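PDB 5KBP: glycosyl hydrolase, family 38 from Enterococcus faecalis, which probably hydrolyses alpha-mannosidic linkages as a family 38 alpha-mannosidase, an activity expected to depend on carbohydrate and metal binding. Local coordinates for residues E322-M327 / E385-L390; T578-I583 / A635-T640; F718-D723 / S781-P786; T136-Q141 / F890-W895; I200-E205 / Q239-K244. All coordinates share one frame; numbering follows the deposited sequence.

Contact 1: residues E322-M327 / E385-L390. With SO4 (sulfate ion), chain G.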
# COMPACT_ATOMS: atom_id res chain seq x y z
N GLU A 322 -12.34 11.51 -16.74
CA GLU A 322 -12.90 12.86 -16.74
C GLU A 322 -13.66 13.19 -18.02
O GLU A 322 -14.78 13.73 -17.92
CB GLU A 322 -11.79 13.88 -16.47
CG GLU A 322 -11.32 13.90 -15.02
CD GLU A 322 -10.32 15.01 -14.76
OE1 GLU A 322 -9.86 15.65 -15.73
OE2 GLU A 322 -9.99 15.24 -13.57
N PRO A 323 -13.14 12.92 -19.23
CA PRO A 323 -13.95 13.22 -20.43
C PRO A 323 -15.24 12.42 -20.49
O PRO A 323 -16.28 12.97 -20.90
CB PRO A 323 -13.00 12.86 -21.59
CG PRO A 323 -11.64 12.97 -21.00
CD PRO A 323 -11.78 12.49 -19.59
N LEU A 324 -15.21 11.15 -20.10
CA LEU A 324 -16.43 10.35 -20.10
C LEU A 324 -17.42 10.86 -19.05
O LEU A 324 -18.63 10.93 -19.32
CB LEU A 324 -16.10 8.88 -19.85
CG LEU A 324 -15.46 8.12 -21.01
CD1 LEU A 324 -15.01 6.74 -20.56
CD2 LEU A 324 -16.43 8.01 -22.18
N ALA A 325 -16.93 11.22 -17.87
CA ALA A 325 -17.81 11.76 -16.84
C ALA A 325 -18.34 13.13 -17.22
O ALA A 325 -19.47 13.48 -16.85
CB ALA A 325 -17.08 11.83 -15.50
N ALA A 326 -17.55 13.93 -17.95
CA ALA A 326 -18.04 15.22 -18.41
C ALA A 326 -19.18 15.06 -19.40
O ALA A 326 -20.13 15.85 -19.40
CB ALA A 326 -16.89 16.03 -19.02
N MET A 327 -19.11 14.04 -20.26
CA MET A 327 -20.20 13.77 -21.18
C MET A 327 -21.39 13.15 -20.46
O MET A 327 -22.55 13.46 -20.77
CB MET A 327 -19.73 12.86 -22.32
CG MET A 327 -18.63 13.43 -23.18
SD MET A 327 -18.14 12.29 -24.49
CE MET A 327 -16.76 13.18 -25.21
N GLU A 385 -18.67 3.94 -14.68
CA GLU A 385 -19.95 4.54 -14.33
C GLU A 385 -20.43 5.47 -15.43
O GLU A 385 -21.59 5.40 -15.86
CB GLU A 385 -19.84 5.30 -13.00
CG GLU A 385 -19.64 4.41 -11.79
CD GLU A 385 -20.75 3.39 -11.63
OE1 GLU A 385 -20.54 2.22 -12.01
OE2 GLU A 385 -21.83 3.76 -11.14
N ALA A 386 -19.56 6.36 -15.90
CA ALA A 386 -19.91 7.26 -17.00
C ALA A 386 -20.19 6.48 -18.27
O ALA A 386 -21.09 6.84 -19.05
CB ALA A 386 -18.80 8.28 -17.22
N THR A 387 -19.43 5.42 -18.52
CA THR A 387 -19.62 4.61 -19.72
C THR A 387 -20.99 3.94 -19.71
O THR A 387 -21.70 3.94 -20.72
CB THR A 387 -18.50 3.57 -19.83
OG1 THR A 387 -17.35 4.17 -20.43
CG2 THR A 387 -18.94 2.39 -20.65
N ARG A 388 -21.39 3.36 -18.57
CA ARG A 388 -22.70 2.73 -18.49
C ARG A 388 -23.82 3.75 -18.62
O ARG A 388 -24.84 3.48 -19.26
CB ARG A 388 -22.83 1.96 -17.17
CG ARG A 388 -24.14 1.20 -17.04
CD ARG A 388 -24.42 0.76 -15.61
NE ARG A 388 -24.69 1.89 -14.73
CZ ARG A 388 -23.82 2.38 -13.85
NH1 ARG A 388 -24.14 3.41 -13.09
NH2 ARG A 388 -22.62 1.83 -13.73
N GLN A 389 -23.63 4.94 -18.04
CA GLN A 389 -24.67 5.96 -18.09
C GLN A 389 -24.85 6.50 -19.51
O GLN A 389 -25.98 6.78 -19.93
CB GLN A 389 -24.33 7.09 -17.12
CG GLN A 389 -24.47 6.71 -15.65
CD GLN A 389 -23.61 7.55 -14.73
OE1 GLN A 389 -22.87 8.42 -15.18
NE2 GLN A 389 -23.69 7.28 -13.43
N LEU A 390 -23.76 6.65 -20.25
CA LEU A 390 -23.87 7.12 -21.63
C LEU A 390 -24.52 6.07 -22.52
O LEU A 390 -25.46 6.37 -23.26
CB LEU A 390 -22.48 7.49 -22.17
CG LEU A 390 -21.88 8.79 -21.64
CD1 LEU A 390 -20.46 8.99 -22.16
CD2 LEU A 390 -22.75 9.98 -22.02
S SO4 G . -27.28 5.28 -12.78
O1 SO4 G . -28.14 4.43 -11.95
O2 SO4 G . -26.83 4.52 -13.94
O3 SO4 G . -28.02 6.45 -13.22
O4 SO4 G . -26.12 5.70 -12.00
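Leu324 packs against Ala386 and Leu390 in a helix-helix contact of the all-helical middle domain of this family 38 enzyme. The segments of helices 304-332 and 362-393 run in broadly the same direction, crossing at 37° with their axes 8.4 Å apart at closest approach. All contacts across the pair are van der Waals ones. The small side chain of Ala386 lets the backbones come close, its CB lying 3.4 Å from Leu324 O and also touching Leu324 CB. The two methyls of Leu324 divide the work: CD1 runs alongside Thr387, 3.5 Å from OG1, while CD2 meets Leu390 CD1 at 4.1 Å. Leu390 CD1 also reaches Met327 CB at 3.9 Å, and its other methyl rests near Met327 O. The rest of Met327 leads away from this interface, toward Phe502 and Tyr821. Thr387 OG1 has a weak hydrogen bond with Ala383 O, one turn earlier in its own helix.

Away from the interface, Arg388 and Glu385 pair within helix 362-393. Arg388 grips Glu385 end-on: NH2 to OE1 is 2.7 Å and NH1 to OE2 is 3.0 Å. The carboxylate lies at the edge of the guanidinium, whose nitrogens approach the oxygens from above the carboxylate plane. Lys478 gives Glu385 OE2 a second positive partner. A sulfate, probably from the crystallisation liquor, takes hydrogen bonds from Arg388 and from Gln389, which also touches Ala328 and Thr332 of helix 304-332; Gln389 NE2 stands 3.2 Å from sulfate O4.

Contact 2: residues T578-I583 / A635-T640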
# COMPACT_ATOMS: atom_id res chain seq x y z
N THR A 578 34.42 2.15 -15.94
CA THR A 578 35.40 2.78 -16.81
C THR A 578 35.87 1.87 -17.93
O THR A 578 36.29 2.36 -18.99
CB THR A 578 36.60 3.27 -15.99
OG1 THR A 578 37.25 2.15 -15.37
CG2 THR A 578 36.13 4.23 -14.91
N GLU A 579 35.83 0.55 -17.73
CA GLU A 579 36.27 -0.38 -18.76
C GLU A 579 35.13 -0.92 -19.62
O GLU A 579 35.40 -1.60 -20.61
CB GLU A 579 37.03 -1.56 -18.13
CG GLU A 579 38.08 -1.15 -17.10
CD GLU A 579 39.05 -0.12 -17.63
OE1 GLU A 579 39.46 -0.22 -18.81
OE2 GLU A 579 39.42 0.80 -16.87
N ASP A 580 33.89 -0.63 -19.26
CA ASP A 580 32.75 -1.15 -20.01
C ASP A 580 32.61 -0.41 -21.33
O ASP A 580 32.57 0.83 -21.36
CB ASP A 580 31.47 -1.02 -19.18
CG ASP A 580 30.25 -1.56 -19.90
OD1 ASP A 580 30.41 -2.45 -20.76
OD2 ASP A 580 29.13 -1.09 -19.61
N GLN A 581 32.53 -1.17 -22.42
CA GLN A 581 32.37 -0.61 -23.76
C GLN A 581 31.02 -0.97 -24.38
O GLN A 581 30.81 -0.71 -25.57
CB GLN A 581 33.52 -1.07 -24.66
CG GLN A 581 34.86 -0.46 -24.27
CD GLN A 581 36.03 -1.20 -24.88
OE1 GLN A 581 36.11 -2.43 -24.82
NE2 GLN A 581 36.96 -0.46 -25.47
N GLY A 582 30.12 -1.57 -23.61
CA GLY A 582 28.76 -1.80 -24.06
C GLY A 582 28.58 -3.15 -24.74
O GLY A 582 29.53 -3.80 -25.17
N ILE A 583 27.32 -3.56 -24.83
CA ILE A 583 26.92 -4.77 -25.53
C ILE A 583 25.68 -4.44 -26.36
O ILE A 583 24.69 -3.94 -25.82
CB ILE A 583 26.63 -5.94 -24.57
CG1 ILE A 583 27.91 -6.36 -23.83
CG2 ILE A 583 26.04 -7.12 -25.32
CD1 ILE A 583 27.69 -7.43 -22.79
N ALA A 635 34.84 -0.39 -9.73
CA ALA A 635 34.11 -1.62 -10.03
C ALA A 635 33.84 -1.74 -11.52
O ALA A 635 33.59 -0.74 -12.21
CB ALA A 635 32.80 -1.66 -9.25
N GLN A 636 33.89 -2.96 -12.02
CA GLN A 636 33.58 -3.27 -13.41
C GLN A 636 32.47 -4.30 -13.47
O GLN A 636 32.06 -4.87 -12.45
CB GLN A 636 34.82 -3.77 -14.15
CG GLN A 636 36.02 -2.85 -14.04
CD GLN A 636 35.75 -1.47 -14.61
OE1 GLN A 636 34.99 -1.32 -15.57
NE2 GLN A 636 36.37 -0.45 -14.02
N ARG A 637 31.97 -4.55 -14.68
CA ARG A 637 30.94 -5.56 -14.87
C ARG A 637 31.51 -6.94 -14.57
O ARG A 637 32.68 -7.22 -14.84
CB ARG A 637 30.39 -5.50 -16.29
CG ARG A 637 29.99 -4.11 -16.75
CD ARG A 637 29.08 -4.17 -17.96
NE ARG A 637 27.76 -4.70 -17.63
CZ ARG A 637 26.76 -4.80 -18.49
NH1 ARG A 637 26.91 -4.40 -19.74
NH2 ARG A 637 25.59 -5.30 -18.09
N SER A 638 30.67 -7.81 -14.01
CA SER A 638 31.10 -9.16 -13.70
C SER A 638 31.47 -9.91 -14.98
O SER A 638 30.89 -9.68 -16.05
CB SER A 638 30.01 -9.92 -12.95
OG SER A 638 30.40 -11.25 -12.69
N THR A 639 32.45 -10.80 -14.86
CA THR A 639 32.82 -11.65 -15.99
C THR A 639 31.87 -12.83 -16.16
O THR A 639 31.87 -13.46 -17.22
CB THR A 639 34.26 -12.16 -15.82
OG1 THR A 639 34.36 -12.90 -14.60
CG2 THR A 639 35.23 -10.99 -15.78
N THR A 640 31.08 -13.15 -15.14
CA THR A 640 30.08 -14.21 -15.24
C THR A 640 28.91 -13.72 -16.08
O THR A 640 28.29 -12.70 -15.75
CB THR A 640 29.61 -14.64 -13.85
OG1 THR A 640 30.74 -15.02 -13.06
CG2 THR A 640 28.65 -15.81 -13.96
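Gln636 reaches across to Glu579 and Thr578. Its CB points toward the 578-583 loop, and the chain then bends at chi2 (-60°), which brings CD against Glu579 CG. CG comes within 4.1 Å of Glu579 CG, and CD is closer still, 3.4 Å from that same Glu579 CG. At the tip the amide splits its two atoms between neighbouring residues. OE1 accepts from Glu579 N at 3.0 Å, with the donor standing 37° above the carbonyl plane. NE2 gives a hydrogen bond to Thr578 OG1 at 3.1 Å and a second, weak one to Leu634 O. The threonine hydroxyl passes the chain of bonds on, donating to Glu579 OE2 at 3.0 Å.

Both segments are loops on the surface of the C-terminal region, which has the beta-sandwich character of the galactose mutarotase-like clan. One leads into strand 583-584 of the ten-stranded sheet, the other into strand 641-653 of the nine-stranded sheet, so the contact bridges connections of two different sheets.

Next along, Asp580 closes an Asx turn, OD1 accepting from Gly582 N at 3.0 Å, while its OD2 takes a hydrogen bond from Gly566 N. Arg637 crosses this carboxylate obliquely and touches it mainly through its aliphatic part, with CD 3.5 Å from Asp580 CG. The charge pairing between Asp580 OD2 and Arg637 NH1 is long, at 4.0 Å. Arg637 NH2 instead forms a salt bridge with Asp564 OD2, while the arginine side chain also touches Pro577 and Pro613.

Contact 3: residues F718-D723 / S781-P786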
# COMPACT_ATOMS: atom_id res chain seq x y z
N PHE A 718 7.24 12.23 -26.29
CA PHE A 718 7.99 11.99 -27.52
C PHE A 718 9.29 12.79 -27.51
O PHE A 718 9.52 13.64 -26.66
CB PHE A 718 7.15 12.34 -28.75
CG PHE A 718 6.64 13.75 -28.76
CD1 PHE A 718 7.44 14.79 -29.21
CD2 PHE A 718 5.36 14.05 -28.31
CE1 PHE A 718 6.97 16.09 -29.21
CE2 PHE A 718 4.89 15.35 -28.31
CZ PHE A 718 5.70 16.37 -28.76
N VAL A 719 10.13 12.49 -28.50
CA VAL A 719 11.34 13.24 -28.81
C VAL A 719 11.52 13.21 -30.32
O VAL A 719 11.25 12.19 -30.97
CB VAL A 719 12.57 12.67 -28.07
CG1 VAL A 719 12.74 11.19 -28.37
CG2 VAL A 719 13.82 13.44 -28.45
N ASN A 720 11.97 14.33 -30.89
CA ASN A 720 12.03 14.49 -32.34
C ASN A 720 13.38 15.03 -32.78
O ASN A 720 13.99 15.84 -32.08
CB ASN A 720 10.91 15.42 -32.83
CG ASN A 720 11.00 15.71 -34.31
OD1 ASN A 720 11.63 16.69 -34.73
ND2 ASN A 720 10.38 14.87 -35.13
N VAL A 721 13.83 14.57 -33.94
CA VAL A 721 15.03 15.08 -34.61
C VAL A 721 14.68 15.29 -36.07
O VAL A 721 14.19 14.37 -36.73
CB VAL A 721 16.22 14.12 -34.47
CG1 VAL A 721 17.32 14.49 -35.45
CG2 VAL A 721 16.75 14.13 -33.04
N HIS A 722 14.92 16.50 -36.58
CA HIS A 722 14.53 16.82 -37.95
C HIS A 722 15.42 17.91 -38.50
O HIS A 722 16.00 18.71 -37.76
CB HIS A 722 13.06 17.25 -38.02
CG HIS A 722 12.80 18.60 -37.44
ND1 HIS A 722 12.50 18.79 -36.11
CD2 HIS A 722 12.78 19.83 -38.01
CE1 HIS A 722 12.32 20.08 -35.88
NE2 HIS A 722 12.48 20.73 -37.01
N ASP A 723 15.53 17.93 -39.83
CA ASP A 723 16.14 19.05 -40.54
C ASP A 723 15.10 19.71 -41.44
O ASP A 723 13.90 19.63 -41.16
CB ASP A 723 17.36 18.60 -41.35
CG ASP A 723 17.07 17.43 -42.27
OD1 ASP A 723 15.88 17.17 -42.57
OD2 ASP A 723 18.03 16.76 -42.69
N SER A 781 7.55 7.39 -35.76
CA SER A 781 6.73 8.12 -36.72
C SER A 781 7.63 9.02 -37.55
O SER A 781 8.41 9.80 -36.99
CB SER A 781 5.65 8.94 -36.01
OG SER A 781 4.83 9.62 -36.95
N LEU A 782 7.51 8.91 -38.87
CA LEU A 782 8.33 9.68 -39.79
C LEU A 782 7.53 10.83 -40.39
O LEU A 782 6.31 10.76 -40.54
CB LEU A 782 8.86 8.78 -40.91
CG LEU A 782 9.71 7.58 -40.47
CD1 LEU A 782 10.13 6.74 -41.68
CD2 LEU A 782 10.93 8.05 -39.69
N HIS A 783 8.24 11.91 -40.73
CA HIS A 783 7.62 13.07 -41.34
C HIS A 783 8.61 13.72 -42.30
O HIS A 783 9.81 13.42 -42.28
CB HIS A 783 7.14 14.07 -40.28
CG HIS A 783 8.24 14.76 -39.54
ND1 HIS A 783 8.93 15.83 -40.07
CD2 HIS A 783 8.78 14.53 -38.32
CE1 HIS A 783 9.84 16.24 -39.20
NE2 HIS A 783 9.77 15.46 -38.13
N GLY A 784 8.10 14.61 -43.14
CA GLY A 784 8.92 15.30 -44.11
C GLY A 784 9.17 16.76 -43.77
O GLY A 784 10.12 17.08 -43.05
N LYS A 785 8.32 17.64 -44.29
CA LYS A 785 8.47 19.06 -44.03
C LYS A 785 8.37 19.32 -42.53
O LYS A 785 7.60 18.65 -41.83
CB LYS A 785 7.39 19.85 -44.78
CG LYS A 785 7.61 21.35 -44.84
N PRO A 786 9.15 20.27 -41.99
CA PRO A 786 9.09 20.52 -40.54
C PRO A 786 7.70 20.83 -40.01
O PRO A 786 7.43 20.59 -38.83
CB PRO A 786 10.04 21.72 -40.36
CG PRO A 786 11.03 21.56 -41.47
CD PRO A 786 10.25 21.00 -42.63
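The amide of Asn720 and the imidazole of His783 meet tip to tip, their planes only 23° from parallel. Asn720 ND2 lies in the ring plane at the edge of His783 and donates to NE2 over 3.1 Å. His722 CB reaches the same ring near its plane, 3.6 Å from His783 CE1. The two imidazoles themselves are set obliquely, 60° between planes and 5.9 Å between centroids. His722 carries its CG between the backbone N and carbonyl carbon (chi1 72°), and ND1 donates to Asn720 OD1 at 2.7 Å, nearly along the C=O axis. The modelled bonds form a chain from His722 through Asn720 to His783, consistent with this amide orientation; ND2 also bonds Thr729 OG1. Further on, Pro786 touches His722 CD2 through CB, and its CG lies 3.5 Å from Asp723 O.

Strands 718-722 and 772-783 are not direct neighbours in their antiparallel sheet. Strand 727-732 runs between them, so the side chains reach over it on one face of the sheet. Helix 789-799 lies against that face, where Tyr793 touches Asn720, and Arg789 touches both histidines.

Contact 4: residues T136-Q141 / F890-W895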
# COMPACT_ATOMS: atom_id res chain seq x y z
N THR A 136 7.01 27.43 -16.59
CA THR A 136 6.71 27.85 -15.22
C THR A 136 6.12 29.26 -15.14
O THR A 136 5.12 29.43 -14.43
CB THR A 136 7.97 27.74 -14.35
OG1 THR A 136 8.51 26.42 -14.45
CG2 THR A 136 7.63 28.02 -12.89
N PRO A 137 6.66 30.28 -15.81
CA PRO A 137 6.06 31.62 -15.67
C PRO A 137 4.60 31.68 -16.09
O PRO A 137 3.79 32.29 -15.39
CB PRO A 137 6.94 32.50 -16.57
CG PRO A 137 8.24 31.78 -16.63
CD PRO A 137 7.89 30.33 -16.63
N GLN A 138 4.25 31.07 -17.22
CA GLN A 138 2.85 31.09 -17.66
C GLN A 138 1.96 30.30 -16.70
O GLN A 138 0.84 30.72 -16.41
CB GLN A 138 2.72 30.55 -19.08
CG GLN A 138 1.31 30.66 -19.64
CD GLN A 138 1.17 30.03 -21.01
OE1 GLN A 138 0.20 30.29 -21.72
NE2 GLN A 138 2.13 29.20 -21.38
N MET A 139 2.45 29.16 -16.21
CA MET A 139 1.65 28.36 -15.30
C MET A 139 1.48 29.04 -13.95
O MET A 139 0.43 28.93 -13.31
CB MET A 139 2.27 26.97 -15.13
CG MET A 139 2.29 26.15 -16.42
SD MET A 139 2.86 24.46 -16.17
CE MET A 139 1.60 23.85 -15.05
N MET A 140 2.52 29.75 -13.48
CA MET A 140 2.38 30.54 -12.26
C MET A 140 1.36 31.66 -12.46
O MET A 140 0.48 31.87 -11.62
CB MET A 140 3.73 31.13 -11.85
CG MET A 140 4.77 30.10 -11.42
SD MET A 140 4.17 28.95 -10.18
CE MET A 140 4.37 27.40 -11.07
N GLN A 141 1.47 32.38 -13.58
CA GLN A 141 0.55 33.48 -13.85
C GLN A 141 -0.87 32.98 -14.03
O GLN A 141 -1.83 33.64 -13.59
CB GLN A 141 1.01 34.25 -15.09
CG GLN A 141 0.92 35.76 -14.95
CD GLN A 141 1.85 36.31 -13.89
OE1 GLN A 141 1.48 36.43 -12.72
NE2 GLN A 141 3.07 36.65 -14.29
N PHE A 890 2.68 29.25 -27.66
CA PHE A 890 2.92 28.54 -26.40
C PHE A 890 1.90 28.93 -25.33
O PHE A 890 2.17 28.83 -24.13
CB PHE A 890 4.34 28.77 -25.89
CG PHE A 890 5.41 28.44 -26.89
CD1 PHE A 890 5.71 27.12 -27.19
CD2 PHE A 890 6.12 29.45 -27.52
CE1 PHE A 890 6.69 26.81 -28.11
CE2 PHE A 890 7.11 29.14 -28.44
CZ PHE A 890 7.39 27.83 -28.74
N GLU A 891 0.71 29.36 -25.75
CA GLU A 891 -0.33 29.72 -24.80
C GLU A 891 -1.04 28.47 -24.30
O GLU A 891 -1.32 27.55 -25.06
CB GLU A 891 -1.34 30.67 -25.43
CG GLU A 891 -2.35 31.23 -24.44
CD GLU A 891 -3.57 31.83 -25.12
OE1 GLU A 891 -4.70 31.52 -24.68
OE2 GLU A 891 -3.40 32.61 -26.08
N ILE A 892 -1.32 28.45 -23.00
CA ILE A 892 -2.14 27.41 -22.38
C ILE A 892 -3.53 28.00 -22.21
O ILE A 892 -3.78 28.79 -21.30
CB ILE A 892 -1.55 26.94 -21.05
CG1 ILE A 892 -0.08 26.56 -21.21
CG2 ILE A 892 -2.35 25.76 -20.51
CD1 ILE A 892 0.62 26.34 -19.88
N ARG A 893 -4.44 27.63 -23.10
CA ARG A 893 -5.79 28.19 -23.11
C ARG A 893 -6.77 27.22 -22.47
O ARG A 893 -6.72 26.02 -22.72
CB ARG A 893 -6.23 28.53 -24.54
CG ARG A 893 -7.59 29.21 -24.62
CD ARG A 893 -7.81 29.85 -25.98
NE ARG A 893 -6.91 30.97 -26.21
CZ ARG A 893 -6.92 31.72 -27.31
NH1 ARG A 893 -7.79 31.46 -28.28
NH2 ARG A 893 -6.07 32.73 -27.44
N THR A 894 -7.66 27.76 -21.64
CA THR A 894 -8.69 26.98 -20.96
C THR A 894 -10.05 27.59 -21.25
O THR A 894 -10.24 28.80 -21.06
CB THR A 894 -8.44 26.93 -19.45
OG1 THR A 894 -7.12 26.44 -19.20
CG2 THR A 894 -9.45 26.01 -18.78
N TRP A 895 -10.99 26.77 -21.70
CA TRP A 895 -12.34 27.20 -22.02
C TRP A 895 -13.30 26.87 -20.88
O TRP A 895 -13.02 26.02 -20.02
CB TRP A 895 -12.83 26.55 -23.31
CG TRP A 895 -12.13 27.01 -24.55
CD1 TRP A 895 -12.57 27.95 -25.44
CD2 TRP A 895 -10.88 26.54 -25.06
NE1 TRP A 895 -11.67 28.10 -26.46
CE2 TRP A 895 -10.62 27.25 -26.25
CE3 TRP A 895 -9.94 25.60 -24.62
CZ2 TRP A 895 -9.47 27.04 -27.01
CZ3 TRP A 895 -8.80 25.39 -25.37
CH2 TRP A 895 -8.57 26.11 -26.55
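Gln138 turns both halves of its amide to the backbone at the start of strand 892-897. Its OE1 accepts from Ile892 N at 2.7 Å, the donor lying 38° above the carbonyl plane. NE2 donates to Phe890 O at 2.8 Å, close to straight down that carbonyl. An extended side chain, with CG anti to the backbone N (chi1 -175°), carries the amide out from helix 136-141. The bond from NE2 to Phe890 O is shared at both ends: Gln138 NE2 also donates to Gln135 OE1, and Phe890 O also accepts from Gln135 NE2. Two glutamines of the helix region thus serve this carbonyl.

Glu891 turns away, and Arg893 grips it side-on: NE meets Glu891 OE1 at 2.7 Å and NH2 meets OE2, each on the syn side. Glu891 OE2 also accepts from Arg888 N, and Arg893 also bonds Ala885 O and Pro886 O. Ile892 CG1 makes van der Waals contact with Gln138 NE2 at 3.4 Å. Apolar packing is slight, Ile892 CD1 lying 3.8 Å from Met139 CG.

Phe890 O and Ile892 N are both within reach of the one buried amide, which ties the N-terminal domain to the C-terminal beta sandwich by polar bonds more than by apolar surface.

Contact 5: residues I200-E205 / Q239-K244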
# COMPACT_ATOMS: atom_id res chain seq x y z
N ILE A 200 20.43 29.38 13.81
CA ILE A 200 21.03 30.66 14.15
C ILE A 200 21.52 30.61 15.59
O ILE A 200 20.72 30.32 16.50
CB ILE A 200 20.04 31.82 13.93
CG1 ILE A 200 19.62 31.89 12.46
CG2 ILE A 200 20.65 33.13 14.39
CD1 ILE A 200 18.56 32.93 12.19
N PRO A 201 22.80 30.87 15.85
CA PRO A 201 23.30 30.80 17.23
C PRO A 201 22.65 31.84 18.13
O PRO A 201 22.48 33.00 17.75
CB PRO A 201 24.80 31.06 17.08
CG PRO A 201 25.11 30.70 15.66
CD PRO A 201 23.88 31.07 14.88
N SER A 202 22.28 31.40 19.33
CA SER A 202 21.75 32.28 20.37
C SER A 202 22.79 32.60 21.44
O SER A 202 22.43 32.97 22.56
CB SER A 202 20.51 31.67 21.00
OG SER A 202 20.81 30.43 21.63
N GLU A 203 24.08 32.45 21.11
CA GLU A 203 25.17 32.81 22.00
C GLU A 203 26.07 33.82 21.30
O GLU A 203 26.23 33.78 20.08
CB GLU A 203 25.97 31.58 22.43
CG GLU A 203 25.20 30.61 23.30
CD GLU A 203 24.59 31.27 24.52
OE1 GLU A 203 23.37 31.11 24.75
OE2 GLU A 203 25.33 31.95 25.26
N LYS A 204 26.66 34.71 22.10
CA LYS A 204 27.34 35.89 21.55
C LYS A 204 28.46 35.50 20.59
O LYS A 204 28.47 35.92 19.43
CB LYS A 204 27.88 36.75 22.69
CG LYS A 204 28.64 37.98 22.23
CD LYS A 204 29.11 38.81 23.41
CE LYS A 204 29.77 40.10 22.96
NZ LYS A 204 30.93 39.85 22.07
N GLU A 205 29.42 34.71 21.07
CA GLU A 205 30.60 34.40 20.27
C GLU A 205 30.23 33.63 19.00
O GLU A 205 30.72 33.94 17.91
CB GLU A 205 31.62 33.61 21.09
CG GLU A 205 32.25 34.41 22.22
CD GLU A 205 32.86 35.71 21.74
OE1 GLU A 205 32.41 36.78 22.21
OE2 GLU A 205 33.77 35.67 20.89
N GLN A 239 13.43 25.78 15.08
CA GLN A 239 14.36 26.30 16.07
C GLN A 239 13.58 26.95 17.21
O GLN A 239 12.99 28.02 17.03
CB GLN A 239 15.32 27.29 15.42
CG GLN A 239 16.35 27.88 16.37
CD GLN A 239 17.35 28.77 15.66
OE1 GLN A 239 17.52 28.68 14.44
NE2 GLN A 239 18.01 29.63 16.41
N ARG A 240 13.58 26.30 18.38
CA ARG A 240 12.76 26.77 19.49
C ARG A 240 13.23 28.12 20.03
O ARG A 240 12.41 28.89 20.54
CB ARG A 240 12.76 25.72 20.60
CG ARG A 240 11.77 24.59 20.37
CD ARG A 240 12.09 23.37 21.23
NE ARG A 240 10.92 22.54 21.44
CZ ARG A 240 10.96 21.28 21.86
NH1 ARG A 240 12.13 20.69 22.10
NH2 ARG A 240 9.83 20.60 22.04
N ASP A 241 14.52 28.42 19.92
CA ASP A 241 15.08 29.67 20.42
C ASP A 241 15.32 30.68 19.31
O ASP A 241 16.23 31.51 19.41
CB ASP A 241 16.38 29.41 21.19
CG ASP A 241 17.43 28.73 20.33
OD1 ASP A 241 17.06 27.90 19.48
OD2 ASP A 241 18.63 29.04 20.51
N ILE A 242 14.51 30.63 18.24
CA ILE A 242 14.71 31.55 17.12
C ILE A 242 14.44 32.99 17.54
O ILE A 242 15.07 33.92 17.03
CB ILE A 242 13.83 31.12 15.93
CG1 ILE A 242 14.15 31.97 14.69
CG2 ILE A 242 12.35 31.21 16.28
CD1 ILE A 242 15.58 31.83 14.22
N THR A 243 13.52 33.20 18.49
CA THR A 243 13.24 34.55 18.96
C THR A 243 14.44 35.13 19.71
O THR A 243 14.80 36.30 19.51
CB THR A 243 12.00 34.55 19.85
OG1 THR A 243 10.82 34.53 19.02
CG2 THR A 243 11.96 35.77 20.75
N LYS A 244 15.07 34.33 20.57
CA LYS A 244 16.24 34.80 21.31
C LYS A 244 17.40 35.11 20.37
O LYS A 244 18.08 36.13 20.54
CB LYS A 244 16.65 33.75 22.34
CG LYS A 244 17.91 34.10 23.12
CD LYS A 244 18.26 32.98 24.10
CE LYS A 244 19.51 33.31 24.88
NZ LYS A 244 19.84 32.23 25.86
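Gln239 holds both backbone polar groups of Ile200 with its side-chain amide. OE1 accepts from Ile200 N at 3.1 Å, and NE2 makes a weak, bent bond to Ile200 O at 2.8 Å. Beside this pair, Ser202 OG donates to Asp241 OD2 at 2.8 Å, meeting that oxygen almost head-on. Lys244, fully extended, lays its CD against Ser202 CB at 4.0 Å. Its NZ ends 3.9 Å from Glu203 OE1, a long salt bridge on the exposed side. The apolar contribution is Ile200 CD1 on Ile242 CD1 at 3.8 Å.

In the second shell, Asn231 ND2 of strand 226-231 donates to Gln239 OE1, so two donors grip that oxygen. Phe210 and Trp211 of helix 204-219 back Ile200. A type I turn from Gln239 to Ile242 leads into helix 242-252. Asp241 occupies the N-cap position of that helix, yet its side chain makes no capping bond and is committed to Ser202.

Phe253, a calcium-binding residue though no calcium is bound to this chain here, has its side chain about 9 Å from that of Ile200. The arrangement joins the lead-ins of two helices, 204-219 and 242-252, linked through strand 226-231 in the alpha/beta N-terminal domain of family 38.

Contacts 1 and 4 are buried, contact 2 lies at the surface, and contacts 3 and 5 are partly buried. Contact 1 is apolar across its two helices, with charges kept to one side, whereas contact 4, equally buried, works through amide-to-backbone bonds. A glutamine amide also bonds backbone in contact 5, and in part in contact 2, alongside long salt bridges. Contact 3 instead relies on a chain of histidine-asparagine bonds within one sheet. That sheet also holds strand 641-653, into which contact 2 leads, although the centres of contacts 2 and 3 are about 35 Å apart. Contact 4 joins segments 749 residues apart in sequence, and the other four fall within that span.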